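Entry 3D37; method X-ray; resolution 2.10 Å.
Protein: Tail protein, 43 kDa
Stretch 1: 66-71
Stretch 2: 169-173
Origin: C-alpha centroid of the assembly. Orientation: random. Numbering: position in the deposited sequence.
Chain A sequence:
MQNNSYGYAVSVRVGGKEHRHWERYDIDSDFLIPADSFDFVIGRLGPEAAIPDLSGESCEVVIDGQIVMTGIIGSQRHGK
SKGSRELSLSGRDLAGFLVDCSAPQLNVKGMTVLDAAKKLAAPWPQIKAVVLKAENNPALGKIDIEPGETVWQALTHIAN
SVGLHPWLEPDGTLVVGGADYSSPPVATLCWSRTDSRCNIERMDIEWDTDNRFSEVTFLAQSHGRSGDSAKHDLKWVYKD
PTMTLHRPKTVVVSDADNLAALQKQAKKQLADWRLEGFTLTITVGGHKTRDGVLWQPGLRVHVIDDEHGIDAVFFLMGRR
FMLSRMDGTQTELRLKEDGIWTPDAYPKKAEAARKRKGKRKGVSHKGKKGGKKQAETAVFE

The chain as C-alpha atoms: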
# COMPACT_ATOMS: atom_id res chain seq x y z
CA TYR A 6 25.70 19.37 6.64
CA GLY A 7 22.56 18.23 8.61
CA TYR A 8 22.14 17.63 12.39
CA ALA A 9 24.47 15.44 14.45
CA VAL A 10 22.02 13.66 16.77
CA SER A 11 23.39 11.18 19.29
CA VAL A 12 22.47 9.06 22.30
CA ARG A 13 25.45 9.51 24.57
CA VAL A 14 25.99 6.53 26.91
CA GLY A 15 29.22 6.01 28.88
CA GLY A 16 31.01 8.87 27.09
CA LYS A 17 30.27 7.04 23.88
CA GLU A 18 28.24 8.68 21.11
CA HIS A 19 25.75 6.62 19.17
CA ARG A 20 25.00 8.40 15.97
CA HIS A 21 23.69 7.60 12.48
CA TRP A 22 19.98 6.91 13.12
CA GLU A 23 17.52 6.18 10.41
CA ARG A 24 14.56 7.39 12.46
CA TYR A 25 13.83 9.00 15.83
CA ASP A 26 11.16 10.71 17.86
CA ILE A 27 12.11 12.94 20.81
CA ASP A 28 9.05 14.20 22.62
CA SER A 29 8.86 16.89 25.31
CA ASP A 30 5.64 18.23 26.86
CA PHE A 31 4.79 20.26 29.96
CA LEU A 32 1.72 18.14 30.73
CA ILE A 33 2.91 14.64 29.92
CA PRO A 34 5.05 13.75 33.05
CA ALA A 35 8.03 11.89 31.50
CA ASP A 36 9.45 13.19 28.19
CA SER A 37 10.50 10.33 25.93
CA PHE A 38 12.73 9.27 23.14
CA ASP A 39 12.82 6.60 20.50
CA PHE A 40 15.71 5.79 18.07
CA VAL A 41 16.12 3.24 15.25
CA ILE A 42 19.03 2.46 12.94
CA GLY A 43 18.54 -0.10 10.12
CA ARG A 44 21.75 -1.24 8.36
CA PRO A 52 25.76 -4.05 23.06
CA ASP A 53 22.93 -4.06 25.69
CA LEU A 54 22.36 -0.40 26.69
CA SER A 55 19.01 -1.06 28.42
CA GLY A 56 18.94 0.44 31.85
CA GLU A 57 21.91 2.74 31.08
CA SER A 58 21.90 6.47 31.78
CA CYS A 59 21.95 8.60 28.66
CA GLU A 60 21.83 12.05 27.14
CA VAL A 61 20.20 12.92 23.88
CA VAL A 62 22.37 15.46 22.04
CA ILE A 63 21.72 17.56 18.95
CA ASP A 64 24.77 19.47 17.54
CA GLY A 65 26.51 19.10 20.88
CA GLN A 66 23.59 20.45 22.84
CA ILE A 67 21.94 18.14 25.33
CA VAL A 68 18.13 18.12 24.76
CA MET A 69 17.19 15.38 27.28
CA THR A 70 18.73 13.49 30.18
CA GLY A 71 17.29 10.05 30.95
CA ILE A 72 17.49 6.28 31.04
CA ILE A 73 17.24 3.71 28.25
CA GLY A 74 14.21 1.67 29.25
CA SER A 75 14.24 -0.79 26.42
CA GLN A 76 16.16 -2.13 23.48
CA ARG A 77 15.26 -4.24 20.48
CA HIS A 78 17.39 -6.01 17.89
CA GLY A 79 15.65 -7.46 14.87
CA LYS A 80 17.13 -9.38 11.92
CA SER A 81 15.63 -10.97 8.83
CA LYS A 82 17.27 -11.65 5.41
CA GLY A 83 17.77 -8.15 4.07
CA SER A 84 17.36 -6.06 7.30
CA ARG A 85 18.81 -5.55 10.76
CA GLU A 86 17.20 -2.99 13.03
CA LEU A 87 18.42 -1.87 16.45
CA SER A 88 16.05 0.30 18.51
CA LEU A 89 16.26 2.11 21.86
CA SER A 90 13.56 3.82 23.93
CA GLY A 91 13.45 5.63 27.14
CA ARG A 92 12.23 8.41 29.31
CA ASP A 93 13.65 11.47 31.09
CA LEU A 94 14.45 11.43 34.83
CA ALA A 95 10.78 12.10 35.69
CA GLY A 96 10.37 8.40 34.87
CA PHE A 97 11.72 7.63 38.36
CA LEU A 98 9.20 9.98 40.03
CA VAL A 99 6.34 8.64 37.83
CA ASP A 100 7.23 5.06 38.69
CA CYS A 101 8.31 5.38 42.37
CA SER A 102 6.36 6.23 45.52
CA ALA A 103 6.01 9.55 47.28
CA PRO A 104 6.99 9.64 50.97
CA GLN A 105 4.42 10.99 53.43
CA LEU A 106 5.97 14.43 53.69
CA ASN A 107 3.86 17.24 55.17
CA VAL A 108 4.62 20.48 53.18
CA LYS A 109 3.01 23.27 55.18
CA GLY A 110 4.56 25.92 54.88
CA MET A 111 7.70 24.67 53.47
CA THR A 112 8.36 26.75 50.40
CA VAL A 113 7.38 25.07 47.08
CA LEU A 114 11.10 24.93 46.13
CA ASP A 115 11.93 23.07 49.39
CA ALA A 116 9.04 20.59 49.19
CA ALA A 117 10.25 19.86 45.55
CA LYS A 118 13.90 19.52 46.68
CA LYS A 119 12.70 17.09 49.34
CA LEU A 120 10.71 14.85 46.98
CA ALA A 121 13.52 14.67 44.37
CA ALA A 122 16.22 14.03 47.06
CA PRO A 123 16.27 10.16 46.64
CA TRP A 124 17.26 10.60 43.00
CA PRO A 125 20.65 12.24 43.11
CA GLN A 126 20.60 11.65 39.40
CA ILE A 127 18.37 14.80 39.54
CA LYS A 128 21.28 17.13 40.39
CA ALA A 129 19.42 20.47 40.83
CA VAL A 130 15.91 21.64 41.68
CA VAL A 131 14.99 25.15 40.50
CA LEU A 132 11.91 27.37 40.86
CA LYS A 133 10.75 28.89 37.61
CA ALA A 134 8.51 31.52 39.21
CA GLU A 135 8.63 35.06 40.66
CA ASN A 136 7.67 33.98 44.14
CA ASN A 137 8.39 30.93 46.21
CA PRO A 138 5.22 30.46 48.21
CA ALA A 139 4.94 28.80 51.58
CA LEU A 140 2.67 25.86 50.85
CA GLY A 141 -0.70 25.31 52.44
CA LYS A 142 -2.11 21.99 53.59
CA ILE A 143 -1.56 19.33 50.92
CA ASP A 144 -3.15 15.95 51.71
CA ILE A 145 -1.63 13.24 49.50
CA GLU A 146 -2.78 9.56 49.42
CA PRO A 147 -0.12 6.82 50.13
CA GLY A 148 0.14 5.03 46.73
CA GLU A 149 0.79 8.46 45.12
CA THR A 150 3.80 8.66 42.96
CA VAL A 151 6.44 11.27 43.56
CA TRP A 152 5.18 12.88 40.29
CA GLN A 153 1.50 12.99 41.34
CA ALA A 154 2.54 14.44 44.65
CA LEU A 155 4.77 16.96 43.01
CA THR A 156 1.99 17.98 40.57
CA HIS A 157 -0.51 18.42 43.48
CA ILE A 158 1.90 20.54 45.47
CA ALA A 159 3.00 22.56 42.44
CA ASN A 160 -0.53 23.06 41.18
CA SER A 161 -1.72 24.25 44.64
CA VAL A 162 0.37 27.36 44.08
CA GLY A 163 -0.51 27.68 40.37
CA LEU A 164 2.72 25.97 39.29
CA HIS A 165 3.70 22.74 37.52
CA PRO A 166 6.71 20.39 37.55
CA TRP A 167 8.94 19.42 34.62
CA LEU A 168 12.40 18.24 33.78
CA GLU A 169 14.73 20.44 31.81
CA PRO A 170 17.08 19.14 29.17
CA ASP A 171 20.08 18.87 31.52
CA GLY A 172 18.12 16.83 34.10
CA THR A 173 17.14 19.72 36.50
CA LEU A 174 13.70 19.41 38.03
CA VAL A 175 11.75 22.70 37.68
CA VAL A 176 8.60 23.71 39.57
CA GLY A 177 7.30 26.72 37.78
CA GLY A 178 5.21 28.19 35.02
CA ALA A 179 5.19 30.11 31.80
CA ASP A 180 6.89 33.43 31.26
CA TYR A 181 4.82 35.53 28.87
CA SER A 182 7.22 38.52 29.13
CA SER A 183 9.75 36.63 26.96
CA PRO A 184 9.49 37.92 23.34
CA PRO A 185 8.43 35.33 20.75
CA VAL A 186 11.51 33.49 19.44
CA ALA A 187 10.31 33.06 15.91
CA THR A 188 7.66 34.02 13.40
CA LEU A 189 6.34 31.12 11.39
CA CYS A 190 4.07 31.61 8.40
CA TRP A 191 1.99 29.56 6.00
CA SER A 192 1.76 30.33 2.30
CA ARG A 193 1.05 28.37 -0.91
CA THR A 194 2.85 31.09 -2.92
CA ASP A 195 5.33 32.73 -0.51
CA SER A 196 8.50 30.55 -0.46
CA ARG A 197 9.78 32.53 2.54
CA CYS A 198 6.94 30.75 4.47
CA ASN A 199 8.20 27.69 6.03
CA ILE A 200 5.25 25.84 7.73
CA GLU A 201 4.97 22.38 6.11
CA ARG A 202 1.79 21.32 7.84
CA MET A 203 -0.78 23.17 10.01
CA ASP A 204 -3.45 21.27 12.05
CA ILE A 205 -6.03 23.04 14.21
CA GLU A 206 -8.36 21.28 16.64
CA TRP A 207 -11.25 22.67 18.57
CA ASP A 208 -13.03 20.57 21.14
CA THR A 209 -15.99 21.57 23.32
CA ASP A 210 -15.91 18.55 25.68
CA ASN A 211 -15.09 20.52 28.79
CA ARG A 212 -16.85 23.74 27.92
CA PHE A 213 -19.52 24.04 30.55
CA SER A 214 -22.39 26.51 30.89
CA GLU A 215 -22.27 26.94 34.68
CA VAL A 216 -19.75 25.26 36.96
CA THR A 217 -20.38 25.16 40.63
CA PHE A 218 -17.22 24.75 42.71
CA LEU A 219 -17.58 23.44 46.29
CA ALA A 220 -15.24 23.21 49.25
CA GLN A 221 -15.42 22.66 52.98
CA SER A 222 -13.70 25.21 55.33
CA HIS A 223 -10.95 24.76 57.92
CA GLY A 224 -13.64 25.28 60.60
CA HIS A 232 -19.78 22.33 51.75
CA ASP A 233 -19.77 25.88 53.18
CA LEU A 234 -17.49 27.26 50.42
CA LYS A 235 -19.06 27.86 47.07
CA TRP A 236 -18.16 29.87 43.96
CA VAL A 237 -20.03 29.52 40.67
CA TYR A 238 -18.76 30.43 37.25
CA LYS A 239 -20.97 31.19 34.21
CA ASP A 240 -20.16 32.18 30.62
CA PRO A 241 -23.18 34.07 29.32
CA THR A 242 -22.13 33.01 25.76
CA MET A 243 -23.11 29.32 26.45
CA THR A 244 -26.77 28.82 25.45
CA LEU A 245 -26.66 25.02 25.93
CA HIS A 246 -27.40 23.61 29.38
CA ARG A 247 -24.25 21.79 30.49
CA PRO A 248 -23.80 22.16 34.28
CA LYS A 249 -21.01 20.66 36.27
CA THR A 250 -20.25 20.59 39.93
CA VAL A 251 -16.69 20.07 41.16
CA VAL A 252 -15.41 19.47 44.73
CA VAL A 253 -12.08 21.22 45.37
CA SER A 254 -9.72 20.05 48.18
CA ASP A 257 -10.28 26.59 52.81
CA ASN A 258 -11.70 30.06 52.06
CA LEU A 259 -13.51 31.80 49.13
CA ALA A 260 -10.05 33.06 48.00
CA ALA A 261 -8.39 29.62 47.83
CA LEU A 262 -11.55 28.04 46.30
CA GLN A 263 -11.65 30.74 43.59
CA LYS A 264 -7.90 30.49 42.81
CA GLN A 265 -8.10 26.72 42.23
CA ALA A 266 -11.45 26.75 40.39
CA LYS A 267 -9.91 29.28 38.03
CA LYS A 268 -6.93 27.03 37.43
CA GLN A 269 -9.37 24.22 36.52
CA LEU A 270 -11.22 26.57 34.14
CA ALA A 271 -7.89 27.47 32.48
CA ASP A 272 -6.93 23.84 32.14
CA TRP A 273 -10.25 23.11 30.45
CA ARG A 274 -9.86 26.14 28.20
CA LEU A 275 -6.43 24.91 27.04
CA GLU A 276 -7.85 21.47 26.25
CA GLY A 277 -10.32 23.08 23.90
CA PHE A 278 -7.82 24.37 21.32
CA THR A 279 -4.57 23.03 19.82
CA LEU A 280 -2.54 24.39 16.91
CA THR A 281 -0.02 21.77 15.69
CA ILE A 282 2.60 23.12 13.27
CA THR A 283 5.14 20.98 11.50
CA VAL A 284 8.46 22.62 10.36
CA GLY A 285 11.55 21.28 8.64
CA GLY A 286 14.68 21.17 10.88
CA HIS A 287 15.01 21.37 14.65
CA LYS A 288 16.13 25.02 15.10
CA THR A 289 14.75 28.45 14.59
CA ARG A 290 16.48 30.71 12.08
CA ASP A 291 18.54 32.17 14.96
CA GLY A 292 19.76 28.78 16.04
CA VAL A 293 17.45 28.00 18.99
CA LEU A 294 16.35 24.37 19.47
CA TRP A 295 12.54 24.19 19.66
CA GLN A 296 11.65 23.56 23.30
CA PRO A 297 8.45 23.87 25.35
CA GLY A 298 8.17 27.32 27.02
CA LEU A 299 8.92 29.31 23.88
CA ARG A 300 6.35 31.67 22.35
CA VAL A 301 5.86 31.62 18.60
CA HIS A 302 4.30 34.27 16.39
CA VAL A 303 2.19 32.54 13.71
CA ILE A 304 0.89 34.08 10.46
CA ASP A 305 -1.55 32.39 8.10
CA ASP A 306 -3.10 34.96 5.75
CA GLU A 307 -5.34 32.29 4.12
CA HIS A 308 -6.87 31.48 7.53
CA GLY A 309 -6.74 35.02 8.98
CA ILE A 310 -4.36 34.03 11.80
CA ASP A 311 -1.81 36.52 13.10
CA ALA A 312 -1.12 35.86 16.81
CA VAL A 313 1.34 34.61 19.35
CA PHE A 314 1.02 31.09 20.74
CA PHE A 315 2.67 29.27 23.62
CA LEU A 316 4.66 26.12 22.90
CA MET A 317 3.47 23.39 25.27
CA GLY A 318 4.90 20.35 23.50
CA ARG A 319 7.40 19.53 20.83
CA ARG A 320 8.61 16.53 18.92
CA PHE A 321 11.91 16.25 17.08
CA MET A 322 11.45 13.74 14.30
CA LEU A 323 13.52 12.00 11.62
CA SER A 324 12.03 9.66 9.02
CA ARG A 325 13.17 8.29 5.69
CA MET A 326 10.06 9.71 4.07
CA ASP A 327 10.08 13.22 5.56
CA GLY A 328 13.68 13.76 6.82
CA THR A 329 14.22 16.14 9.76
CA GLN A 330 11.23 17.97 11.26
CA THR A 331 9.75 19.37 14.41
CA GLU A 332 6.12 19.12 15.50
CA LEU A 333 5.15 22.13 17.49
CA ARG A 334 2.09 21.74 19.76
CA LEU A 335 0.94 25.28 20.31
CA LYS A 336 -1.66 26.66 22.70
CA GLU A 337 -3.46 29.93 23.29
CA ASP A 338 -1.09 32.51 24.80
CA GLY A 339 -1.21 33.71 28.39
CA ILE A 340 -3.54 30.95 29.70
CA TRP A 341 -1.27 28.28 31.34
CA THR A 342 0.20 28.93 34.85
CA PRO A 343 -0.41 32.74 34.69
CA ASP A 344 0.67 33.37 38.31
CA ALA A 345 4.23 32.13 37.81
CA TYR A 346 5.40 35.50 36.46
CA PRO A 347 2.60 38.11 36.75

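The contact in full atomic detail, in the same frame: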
# COMPACT_ATOMS: atom_id res chain seq x y z
N GLN A 66 24.41 19.94 21.74
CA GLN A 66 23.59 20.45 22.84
C GLN A 66 22.67 19.34 23.38
O GLN A 66 21.92 18.67 22.62
CB GLN A 66 22.80 21.64 22.36
CG GLN A 66 21.95 22.23 23.42
CD GLN A 66 21.40 23.60 23.02
OE1 GLN A 66 21.72 24.14 21.91
NE2 GLN A 66 20.57 24.15 23.88
N ILE A 67 22.76 19.13 24.68
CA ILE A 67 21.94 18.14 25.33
C ILE A 67 20.48 18.64 25.32
O ILE A 67 20.19 19.75 25.76
CB ILE A 67 22.39 17.89 26.76
CG1 ILE A 67 23.78 17.20 26.77
CG2 ILE A 67 21.36 17.06 27.53
CD1 ILE A 67 24.54 17.37 28.10
N VAL A 68 19.57 17.80 24.81
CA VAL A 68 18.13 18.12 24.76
C VAL A 68 17.30 17.30 25.77
O VAL A 68 16.14 17.65 26.07
CB VAL A 68 17.58 18.07 23.27
CG1 VAL A 68 18.40 19.01 22.34
CG2 VAL A 68 17.62 16.67 22.66
N MET A 69 17.89 16.25 26.32
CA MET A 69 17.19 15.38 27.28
C MET A 69 18.21 14.53 28.02
O MET A 69 19.17 14.05 27.41
CB MET A 69 16.17 14.46 26.56
CG MET A 69 15.13 13.75 27.47
SD MET A 69 13.87 12.76 26.49
CE MET A 69 13.01 14.08 25.67
N THR A 70 17.94 14.32 29.30
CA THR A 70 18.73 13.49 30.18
C THR A 70 17.80 12.40 30.70
O THR A 70 16.74 12.69 31.21
CB THR A 70 19.36 14.36 31.37
OG1 THR A 70 20.05 15.47 30.78
CG2 THR A 70 20.34 13.55 32.24
N GLY A 71 18.17 11.14 30.55
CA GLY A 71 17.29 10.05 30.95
C GLY A 71 17.93 8.68 31.03
O GLY A 71 19.11 8.56 31.22
N GLU A 169 14.00 19.73 32.83
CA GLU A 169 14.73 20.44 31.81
C GLU A 169 15.70 19.52 31.12
O GLU A 169 16.02 18.45 31.62
CB GLU A 169 15.50 21.61 32.43
CG GLU A 169 14.59 22.59 33.10
CD GLU A 169 14.82 24.03 32.67
OE1 GLU A 169 15.67 24.73 33.27
OE2 GLU A 169 14.09 24.46 31.74
N PRO A 170 16.14 19.92 29.95
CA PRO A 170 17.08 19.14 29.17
C PRO A 170 18.30 18.57 29.91
O PRO A 170 18.70 17.41 29.65
CB PRO A 170 17.45 20.11 28.05
CG PRO A 170 16.21 20.85 27.82
CD PRO A 170 15.67 21.10 29.20
N ASP A 171 18.92 19.35 30.77
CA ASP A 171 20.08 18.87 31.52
C ASP A 171 19.74 18.04 32.75
O ASP A 171 20.63 17.76 33.51
CB ASP A 171 21.04 20.02 31.92
CG ASP A 171 20.48 20.96 32.98
OD1 ASP A 171 19.32 20.79 33.44
OD2 ASP A 171 21.22 21.93 33.28
N GLY A 172 18.48 17.69 32.98
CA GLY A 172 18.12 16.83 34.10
C GLY A 172 17.70 17.57 35.39
O GLY A 172 17.42 16.91 36.39
N THR A 173 17.65 18.91 35.36
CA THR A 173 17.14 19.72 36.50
C THR A 173 15.62 19.61 36.57
O THR A 173 14.93 19.72 35.55
CB THR A 173 17.50 21.22 36.30
OG1 THR A 173 18.90 21.35 36.09
CG2 THR A 173 17.10 22.09 37.45
O HOH W 1 15.58 15.81 30.28

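Strand 66-71, which runs on beyond this stretch, is met by a tight turn from a distant part of the sequence, residues 169-173. Glu 169 to Gly 172 make a type I beta turn, closed by the hydrogen bond from Gly 172 N to Glu 169 O (2.9 Å), and a second backbone bond, from Glu 169 N to Thr 173 O (2.9 Å), ties the two ends of the loop together. The corner of this turn lies against the strand, with the CA atoms of Met 69 and Pro 170 4.2 Å apart and those of Thr 70 and Gly 172 5.2 Å apart. Together the two stretches bury 220 Å².

Pro 170 contributes the greatest share of the covered surface. Its phi of -46° suits the first corner position of a type I turn, and its ring, with C-gamma exo pucker, lies alongside the strand backbone: Pro 170 CB is 3.4 Å from Val 68 O, and Pro 170 CA approaches the same Val 68 O at 3.6 Å in a CA-H...O contact. Because proline has no amide proton to offer, its polar role here falls to its carbonyl. Pro 170 O accepts the one direct hydrogen bond between the stretches, a short 2.6 Å bond from Thr 70 OG1. The m rotamer of Thr 70 (chi1 -53°) places the hydroxyl on this oxygen, while Thr 70 CG2 stands 4.4 Å from Gly 172 CA. The backbone amide of Thr 70 also comes near, with Thr 70 N 3.2 Å from Pro 170 O, but the angle is poor; that amide instead donates to water 1 (3.0 Å from Thr 70 N), which in turn donates to Glu 169 O at 3.0 Å and so bridges the two backbones.

Ile 67, two residues before Met 69, also points toward the turn. In its m, t conformation, Ile 67 CG2 stands 3.4 Å from Pro 170 O, a van der Waals contact beside the hydrogen-bonded carbonyl. Val 68 and Met 69 direct their CB atoms away, so they meet the turn chiefly through main-chain atoms; Met 69 C, for example, is 3.3 Å from Pro 170 O.

Asp 171 also points its CB away from the strand and serves the turn itself. With chi1 at 70° (p), its OD1 accepts from Thr 173 N (3.2 Å) and from Thr 173 OG1 (2.7 Å), the latter aided by the m rotamer of Thr 173. Gly 172 has phi/psi of 94/2°, where a CB would be jammed against the preceding carbonyl oxygen; it would also lie a tight 3.4 Å from Thr 70 CG2.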